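Local coordinates for protein thermosome subunit (Methanococcoides burtonii, PDB 3AQ1) that probably works as a group II chaperonin that binds unfolded proteins and uses ATP binding and hydrolysis to promote their folding, at residues Val52-Leu57 against Met460-Met465; Arg86-Thr91 against Val367-Arg372; Glu183-Ala188 against Gly238-Phe243. All coordinates share one frame; numbering follows the deposited sequence.

Interaction 1 (Val52-Leu57 against Met460-Met465)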
loop_
_atom_site.group_PDB
_atom_site.type_symbol
_atom_site.label_atom_id
_atom_site.label_comp_id
_atom_site.label_asym_id
_atom_site.label_seq_id
_atom_site.Cartn_x
_atom_site.Cartn_y
_atom_site.Cartn_z
ATOM N N VAL A 52 12.175 -16.628 12.326
ATOM C CA VAL A 52 13.534 -16.817 12.810
ATOM C C VAL A 52 13.651 -16.325 14.244
ATOM O O VAL A 52 14.328 -16.941 15.076
ATOM C CB VAL A 52 14.574 -16.078 11.918
ATOM C CG1 VAL A 52 15.961 -16.132 12.542
ATOM C CG2 VAL A 52 14.591 -16.673 10.532
ATOM N N LEU A 53 13.006 -15.201 14.536
ATOM C CA LEU A 53 13.172 -14.607 15.854
ATOM C C LEU A 53 12.390 -15.416 16.883
ATOM O O LEU A 53 12.823 -15.584 18.017
ATOM C CB LEU A 53 12.781 -13.132 15.859
ATOM C CG LEU A 53 12.780 -12.457 17.243
ATOM C CD1 LEU A 53 14.178 -12.387 17.857
ATOM C CD2 LEU A 53 12.150 -11.060 17.184
ATOM N N SER A 54 11.247 -15.933 16.457
ATOM C CA SER A 54 10.428 -16.810 17.272
ATOM C C SER A 54 11.152 -18.114 17.686
ATOM O O SER A 54 11.152 -18.484 18.864
ATOM C CB SER A 54 9.130 -17.118 16.527
ATOM O OG SER A 54 8.345 -18.064 17.225
ATOM N N GLY A 55 11.755 -18.808 16.723
ATOM C CA GLY A 55 12.589 -19.967 17.019
ATOM C C GLY A 55 13.659 -19.675 18.059
ATOM O O GLY A 55 13.844 -20.414 19.022
ATOM N N GLU A 56 14.348 -18.565 17.870
ATOM C CA GLU A 56 15.401 -18.140 18.761
ATOM C C GLU A 56 14.886 -17.864 20.163
ATOM O O GLU A 56 15.533 -18.202 21.148
ATOM C CB GLU A 56 16.042 -16.875 18.201
ATOM C CG GLU A 56 17.468 -16.700 18.615
ATOM C CD GLU A 56 18.282 -17.927 18.292
ATOM O OE1 GLU A 56 17.957 -18.616 17.291
ATOM O OE2 GLU A 56 19.237 -18.198 19.051
ATOM N N LEU A 57 13.731 -17.215 20.253
ATOM C CA LEU A 57 13.153 -16.894 21.545
ATOM C C LEU A 57 12.772 -18.177 22.258
ATOM O O LEU A 57 13.032 -18.327 23.458
ATOM C CB LEU A 57 11.934 -15.991 21.388
ATOM C CG LEU A 57 12.253 -14.548 20.999
ATOM C CD1 LEU A 57 10.996 -13.748 20.616
ATOM C CD2 LEU A 57 13.029 -13.858 22.106
ATOM N N MET A 460 7.120 -12.614 19.503
ATOM C CA MET A 460 6.855 -12.653 20.931
ATOM C C MET A 460 5.515 -13.345 21.276
ATOM O O MET A 460 5.479 -14.237 22.116
ATOM C CB MET A 460 6.933 -11.237 21.514
ATOM C CG MET A 460 6.663 -11.154 23.002
ATOM S SD MET A 460 4.893 -11.130 23.319
ATOM C CE MET A 460 4.545 -9.395 23.041
ATOM N N GLU A 461 4.427 -12.942 20.625
ATOM C CA GLU A 461 3.105 -13.531 20.871
ATOM C C GLU A 461 3.030 -15.018 20.552
ATOM O O GLU A 461 2.307 -15.762 21.208
ATOM C CB GLU A 461 2.016 -12.806 20.074
ATOM C CG GLU A 461 1.730 -11.380 20.522
ATOM C CD GLU A 461 1.161 -11.297 21.915
ATOM O OE1 GLU A 461 0.866 -12.357 22.504
ATOM O OE2 GLU A 461 1.010 -10.167 22.420
ATOM N N ALA A 462 3.767 -15.442 19.535
ATOM C CA ALA A 462 3.788 -16.839 19.132
ATOM C C ALA A 462 4.571 -17.672 20.131
ATOM O O ALA A 462 4.202 -18.810 20.436
ATOM C CB ALA A 462 4.408 -16.975 17.756
ATOM N N THR A 463 5.670 -17.101 20.616
ATOM C CA THR A 463 6.549 -17.781 21.554
ATOM C C THR A 463 5.837 -17.914 22.885
ATOM O O THR A 463 5.815 -18.983 23.493
ATOM C CB THR A 463 7.843 -16.994 21.748
ATOM O OG1 THR A 463 8.597 -17.047 20.539
ATOM C CG2 THR A 463 8.677 -17.572 22.868
ATOM N N VAL A 464 5.244 -16.815 23.325
ATOM C CA VAL A 464 4.534 -16.788 24.588
ATOM C C VAL A 464 3.306 -17.690 24.557
ATOM O O VAL A 464 2.990 -18.358 25.530
ATOM C CB VAL A 464 4.143 -15.361 24.950
ATOM C CG1 VAL A 464 2.919 -15.349 25.832
ATOM C CG2 VAL A 464 5.329 -14.666 25.616
ATOM N N MET A 465 2.624 -17.727 23.428
ATOM C CA MET A 465 1.448 -18.568 23.315
ATOM C C MET A 465 1.840 -20.038 23.476
ATOM O O MET A 465 1.116 -20.832 24.072
ATOM C CB MET A 465 0.763 -18.321 21.975
ATOM C CG MET A 465 -0.306 -19.318 21.643
ATOM S SD MET A 465 -1.651 -18.539 20.767
ATOM C CE MET A 465 -0.723 -17.543 19.611
#
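The hydroxyl OG1 of T463 is the polar centre where helix 45-65 meets helix 449-467. S54 OG donates to it over 3.5 Å from S54 OG to T463 OG1, a weak hydrogen bond. The stronger partner of OG1 lies within its own helix: the carbonyl oxygen of A459, one turn back. Those are its two hydrogen bonds; the carbonyl oxygen of S54 is a near neighbour, 3.4 Å from T463 OG1. A chi1 of -69° sets OG1 beside the backbone N, close enough to A459 for the intrahelical bond, and leaves CG2 anti to that N.

L57 supplies most of the van der Waals contact, its side chain crossing that of T463 at about a right angle. L57 CB lies 3.6 Å from T463 OG1 and 3.9 Å from T463 CG2, so both branches of the threonine meet the root of the leucine. Further out, L57 CD1 approaches M460 N at 4.2 Å, while the M460 side chain turns to A82 of helix 71-92. A462 CB adds a looser touch, 4.1 Å from S54 OG. An alanine at T463 would probably leave S54 OG without its mate across the interface and open a gap beside L57 CB.

The axes of the two segments come within 8.8 Å at a crossing angle of -36°, and the CA atoms of S54 and T463 are 5.9 Å apart, a close approach consistent with the small S54 and A462 lying at the contact. Both helices belong to the equatorial domain, which in this family is built from the two ends of the chain. The chemistry is that of a mainly van der Waals joint with one weak interhelical hydrogen bond, in which the threonine hydroxyl is satisfied chiefly by its own helix.

Interaction 2 (Arg86-Thr91 against Val367-Arg372)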
loop_
_atom_site.group_PDB
_atom_site.type_symbol
_atom_site.label_atom_id
_atom_site.label_comp_id
_atom_site.label_asym_id
_atom_site.label_seq_id
_atom_site.Cartn_x
_atom_site.Cartn_y
_atom_site.Cartn_z
ATOM N N ARG A 86 9.462 -1.419 21.138
ATOM C CA ARG A 86 8.602 -0.446 20.480
ATOM C C ARG A 86 9.046 0.961 20.848
ATOM O O ARG A 86 9.113 1.837 19.988
ATOM C CB ARG A 86 7.147 -0.679 20.882
ATOM C CG ARG A 86 6.115 0.219 20.213
ATOM C CD ARG A 86 4.739 -0.110 20.792
ATOM N NE ARG A 86 3.644 0.666 20.213
ATOM C CZ ARG A 86 2.371 0.553 20.592
ATOM N NH1 ARG A 86 2.039 -0.302 21.551
ATOM N NH2 ARG A 86 1.430 1.296 20.019
ATOM N N GLU A 87 9.369 1.165 22.126
ATOM C CA GLU A 87 9.865 2.454 22.609
ATOM C C GLU A 87 11.213 2.784 21.998
ATOM O O GLU A 87 11.439 3.893 21.527
ATOM C CB GLU A 87 10.029 2.450 24.126
ATOM C CG GLU A 87 8.759 2.288 24.930
ATOM C CD GLU A 87 9.057 2.324 26.415
ATOM O OE1 GLU A 87 9.863 3.195 26.822
ATOM O OE2 GLU A 87 8.507 1.480 27.163
ATOM N N ILE A 88 12.121 1.820 22.036
ATOM C CA ILE A 88 13.444 2.026 21.475
ATOM C C ILE A 88 13.398 2.328 19.974
ATOM O O ILE A 88 14.173 3.146 19.482
ATOM C CB ILE A 88 14.352 0.821 21.726
ATOM C CG1 ILE A 88 14.539 0.610 23.227
ATOM C CG2 ILE A 88 15.696 1.032 21.058
ATOM C CD1 ILE A 88 15.510 -0.499 23.558
ATOM N N LEU A 89 12.491 1.674 19.251
ATOM C CA LEU A 89 12.349 1.926 17.822
ATOM C C LEU A 89 11.939 3.362 17.543
ATOM O O LEU A 89 12.565 4.035 16.728
ATOM C CB LEU A 89 11.340 0.971 17.189
ATOM C CG LEU A 89 11.891 -0.387 16.752
ATOM C CD1 LEU A 89 10.762 -1.386 16.552
ATOM C CD2 LEU A 89 12.739 -0.255 15.494
ATOM N N GLU A 90 10.892 3.830 18.219
ATOM C CA GLU A 90 10.390 5.186 18.004
ATOM C C GLU A 90 11.486 6.211 18.232
ATOM O O GLU A 90 11.402 7.342 17.759
ATOM C CB GLU A 90 9.209 5.486 18.919
ATOM C CG GLU A 90 8.060 6.149 18.197
ATOM C CD GLU A 90 6.810 5.294 18.209
ATOM O OE1 GLU A 90 6.472 4.766 19.292
ATOM O OE2 GLU A 90 6.166 5.152 17.145
ATOM N N THR A 91 12.515 5.793 18.956
ATOM C CA THR A 91 13.655 6.643 19.269
ATOM C C THR A 91 14.735 6.604 18.187
ATOM O O THR A 91 15.430 7.585 17.984
ATOM C CB THR A 91 14.260 6.272 20.656
ATOM O OG1 THR A 91 13.536 6.946 21.700
ATOM C CG2 THR A 91 15.747 6.643 20.736
ATOM N N VAL A 367 20.437 -4.993 15.746
ATOM C CA VAL A 367 21.671 -4.728 16.475
ATOM C C VAL A 367 21.509 -3.564 17.463
ATOM O O VAL A 367 21.878 -3.686 18.633
ATOM C CB VAL A 367 22.786 -4.425 15.482
ATOM C CG1 VAL A 367 24.048 -3.931 16.180
ATOM C CG2 VAL A 367 23.050 -5.654 14.645
ATOM N N GLU A 368 20.952 -2.446 16.993
ATOM C CA GLU A 368 20.607 -1.322 17.867
ATOM C C GLU A 368 19.648 -1.748 18.988
ATOM O O GLU A 368 19.909 -1.501 20.160
ATOM C CB GLU A 368 20.001 -0.154 17.072
ATOM C CG GLU A 368 20.070 1.184 17.795
ATOM C CD GLU A 368 21.508 1.606 18.086
ATOM O OE1 GLU A 368 22.395 1.293 17.264
ATOM O OE2 GLU A 368 21.757 2.247 19.132
ATOM N N LEU A 369 18.542 -2.386 18.628
ATOM C CA LEU A 369 17.619 -2.899 19.634
ATOM C C LEU A 369 18.340 -3.788 20.617
ATOM O O LEU A 369 18.243 -3.580 21.820
ATOM C CB LEU A 369 16.476 -3.668 18.987
ATOM C CG LEU A 369 15.460 -2.741 18.335
ATOM C CD1 LEU A 369 14.387 -3.545 17.657
ATOM C CD2 LEU A 369 14.872 -1.863 19.401
ATOM N N SER A 370 19.071 -4.774 20.107
ATOM C CA SER A 370 19.784 -5.720 20.967
ATOM C C SER A 370 20.708 -5.014 21.940
ATOM O O SER A 370 20.723 -5.317 23.133
ATOM C CB SER A 370 20.590 -6.696 20.133
ATOM O OG SER A 370 21.427 -7.480 20.961
ATOM N N LEU A 371 21.487 -4.072 21.423
ATOM C CA LEU A 371 22.405 -3.320 22.260
ATOM C C LEU A 371 21.665 -2.549 23.356
ATOM O O LEU A 371 21.968 -2.684 24.537
ATOM C CB LEU A 371 23.237 -2.367 21.411
ATOM C CG LEU A 371 24.077 -1.370 22.205
ATOM C CD1 LEU A 371 25.280 -2.077 22.815
ATOM C CD2 LEU A 371 24.513 -0.210 21.332
ATOM N N ARG A 372 20.686 -1.742 22.966
ATOM C CA ARG A 372 19.973 -0.909 23.921
ATOM C C ARG A 372 19.086 -1.715 24.839
ATOM O O ARG A 372 18.669 -1.233 25.885
ATOM C CB ARG A 372 19.125 0.123 23.199
ATOM C CG ARG A 372 19.927 1.144 22.453
ATOM C CD ARG A 372 19.023 1.870 21.480
ATOM N NE ARG A 372 19.733 2.912 20.754
ATOM C CZ ARG A 372 19.590 4.207 20.994
ATOM N NH1 ARG A 372 18.750 4.614 21.937
ATOM N NH2 ARG A 372 20.276 5.090 20.285
#
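A chi1 of -62° sets I88 CG1 beside the backbone N, with CG2 anti to it. CG2 meets L369 CD2 at 3.4 Å and the R372 side chain at CD, 3.5 Å away; the other branch ends in CD1, 3.7 Å from R372 CB. I88 crosses both side chains obliquely. L89 joins from the adjacent position, its CG 4.1 Å from L369 CD1, with the two leucines at about a right angle.

The R372 chain is extended from CG to NE, its CD passing I88 CG2; beyond it NH1 is 3.8 Å from T91 CG2. The head is held by an intrahelical salt bridge: R372 NE is 2.7 Å from E368 OE2, with an N-H...O angle of 164° and the oxygen nearly in the guanidinium plane. That oxygen uses its anti lone pair, while E368 OE1 bonds to H421, so the carboxylate is gripped at both oxygens and probably fixes the arginine's direction.

The axes of the two segments approach to 10.1 Å, with 123° between their N-to-C directions. Helix 449-467 touches both leucines through L449, T453 and I456, making this a three-helix junction of the equatorial domain.

Interaction 3 (Glu183-Ala188 against Gly238-Phe243)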
loop_
_atom_site.group_PDB
_atom_site.type_symbol
_atom_site.label_atom_id
_atom_site.label_comp_id
_atom_site.label_asym_id
_atom_site.label_seq_id
_atom_site.Cartn_x
_atom_site.Cartn_y
_atom_site.Cartn_z
ATOM N N GLU A 183 -21.943 14.414 -25.423
ATOM C CA GLU A 183 -20.514 14.198 -25.229
ATOM C C GLU A 183 -20.030 14.583 -23.842
ATOM O O GLU A 183 -19.179 13.916 -23.263
ATOM C CB GLU A 183 -19.708 14.958 -26.267
ATOM C CG GLU A 183 -19.343 14.126 -27.471
ATOM C CD GLU A 183 -18.412 14.859 -28.417
ATOM O OE1 GLU A 183 -17.326 15.296 -27.965
ATOM O OE2 GLU A 183 -18.775 14.994 -29.609
ATOM N N LYS A 184 -20.560 15.682 -23.330
ATOM C CA LYS A 184 -20.225 16.148 -21.999
ATOM C C LYS A 184 -21.514 16.152 -21.207
ATOM O O LYS A 184 -22.591 16.198 -21.780
ATOM C CB LYS A 184 -19.647 17.575 -22.022
ATOM C CG LYS A 184 -18.340 17.733 -22.756
ATOM C CD LYS A 184 -18.047 19.202 -23.129
ATOM C CE LYS A 184 -17.155 19.933 -22.121
ATOM N NZ LYS A 184 -17.860 20.284 -20.850
ATOM N N VAL A 185 -21.396 16.089 -19.888
ATOM C CA VAL A 185 -22.514 16.337 -19.012
ATOM C C VAL A 185 -22.030 17.067 -17.787
ATOM O O VAL A 185 -21.250 16.525 -17.024
ATOM C CB VAL A 185 -23.188 15.056 -18.571
ATOM C CG1 VAL A 185 -24.317 15.394 -17.641
ATOM C CG2 VAL A 185 -23.718 14.302 -19.770
ATOM N N GLU A 186 -22.487 18.303 -17.605
ATOM C CA GLU A 186 -22.151 19.071 -16.415
ATOM C C GLU A 186 -23.138 18.745 -15.305
ATOM O O GLU A 186 -24.276 18.369 -15.567
ATOM C CB GLU A 186 -22.136 20.557 -16.724
ATOM C CG GLU A 186 -21.073 20.951 -17.733
ATOM C CD GLU A 186 -21.111 22.428 -18.093
ATOM O OE1 GLU A 186 -21.968 23.182 -17.559
ATOM O OE2 GLU A 186 -20.275 22.831 -18.927
ATOM N N ASN A 187 -22.690 18.868 -14.062
ATOM C CA ASN A 187 -23.504 18.460 -12.929
ATOM C C ASN A 187 -24.150 17.142 -13.236
ATOM O O ASN A 187 -25.360 17.052 -13.382
ATOM C CB ASN A 187 -24.577 19.495 -12.636
ATOM C CG ASN A 187 -24.009 20.853 -12.466
ATOM O OD1 ASN A 187 -23.069 21.044 -11.687
ATOM N ND2 ASN A 187 -24.553 21.820 -13.202
ATOM N N ALA A 188 -23.330 16.116 -13.353
ATOM C CA ALA A 188 -23.826 14.791 -13.651
ATOM C C ALA A 188 -24.560 14.246 -12.439
ATOM O O ALA A 188 -24.171 14.494 -11.297
ATOM C CB ALA A 188 -22.673 13.882 -14.042
ATOM N N GLY A 238 -34.017 10.374 -12.602
ATOM C CA GLY A 238 -33.486 11.727 -12.596
ATOM C C GLY A 238 -32.058 11.807 -13.113
ATOM O O GLY A 238 -31.540 12.888 -13.410
ATOM N N ALA A 239 -31.439 10.641 -13.233
ATOM C CA ALA A 239 -30.031 10.519 -13.582
ATOM C C ALA A 239 -29.656 11.074 -14.953
ATOM O O ALA A 239 -30.332 10.840 -15.940
ATOM C CB ALA A 239 -29.589 9.060 -13.465
ATOM N N ASN A 240 -28.548 11.806 -14.971
ATOM C CA ASN A 240 -27.857 12.305 -16.163
ATOM C C ASN A 240 -27.036 11.239 -16.905
ATOM O O ASN A 240 -26.817 11.294 -18.125
ATOM C CB ASN A 240 -26.833 13.312 -15.672
ATOM C CG ASN A 240 -27.297 14.678 -15.807
ATOM O OD1 ASN A 240 -28.107 14.970 -16.674
ATOM N ND2 ASN A 240 -26.800 15.558 -14.961
ATOM N N VAL A 241 -26.541 10.295 -16.118
ATOM C CA VAL A 241 -25.472 9.420 -16.523
ATOM C C VAL A 241 -25.764 8.065 -15.917
ATOM O O VAL A 241 -26.072 7.961 -14.719
ATOM C CB VAL A 241 -24.142 9.954 -15.993
ATOM C CG1 VAL A 241 -23.060 8.925 -16.141
ATOM C CG2 VAL A 241 -23.792 11.260 -16.695
ATOM N N VAL A 242 -25.701 7.037 -16.755
ATOM C CA VAL A 242 -25.928 5.680 -16.294
ATOM C C VAL A 242 -24.731 4.811 -16.653
ATOM O O VAL A 242 -24.346 4.737 -17.815
ATOM C CB VAL A 242 -27.177 5.081 -16.939
ATOM C CG1 VAL A 242 -27.398 3.687 -16.437
ATOM C CG2 VAL A 242 -28.377 5.934 -16.641
ATOM N N PHE A 243 -24.138 4.178 -15.648
ATOM C CA PHE A 243 -23.145 3.131 -15.873
ATOM C C PHE A 243 -23.778 1.782 -15.580
ATOM O O PHE A 243 -24.255 1.535 -14.477
ATOM C CB PHE A 243 -21.923 3.331 -14.976
ATOM C CG PHE A 243 -21.092 4.518 -15.342
ATOM C CD1 PHE A 243 -20.160 4.435 -16.364
ATOM C CD2 PHE A 243 -21.233 5.718 -14.661
ATOM C CE1 PHE A 243 -19.387 5.536 -16.714
ATOM C CE2 PHE A 243 -20.461 6.816 -14.992
ATOM C CZ PHE A 243 -19.531 6.730 -16.020
#
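Apolar contacts join V185 and A188 to V241. The CB of A188 is 3.9 Å from V241 CG2, and V185 CG1 reaches the same methyl more loosely, at 4.3 Å. In chain order V185 precedes, and A188 follows, the corner at E186 and N187.

Contacts of the N240 side chain form the second group. V185 CG1, anti to its backbone N (chi1 179°), comes within 3.6 Å of N240 CG and 3.8 Å of N240 CB, the two side chains crossing at a slant. The amide end extends to the corner itself, where ND2 lies 2.6 Å from N187 O and 3.3 Å from A188 CA. N240 is the residue most covered by the other segment, and A188 and N240 are also the closest pair by CA atoms, 5.4 Å apart.

Backbone hydrogen bonds run from both segments to other strands: V185 with V301 before the corner, A188 with A298 after it, and N240 with Y262. Strand 241-244 lies in the mixed sheet between strand 262-264 and the part of strand 184-193 after the corner, parallel to both, in what by family topology is the apical domain.

Interactions 1 and 2 belong to the helical equatorial domain and lie 18 Å apart between centres; interaction 3 is on the opposite side of the chain's centre, about 57 Å and 56 Å from them between centres. The first two hold shared elements: helix 449-467 is a partner in interaction 1 and touches the leucines of interaction 2, while helix 71-92 supplies one side of interaction 2 and flanks interaction 1. Both are buried, yet interaction 1 centres on a hydroxyl between close backbones, and interaction 2 on branched aliphatics beside an intrahelical salt bridge. Interaction 3 is only partly buried, placing small apolar groups and one amide near the start of parallel strands, beside a corner in the chain.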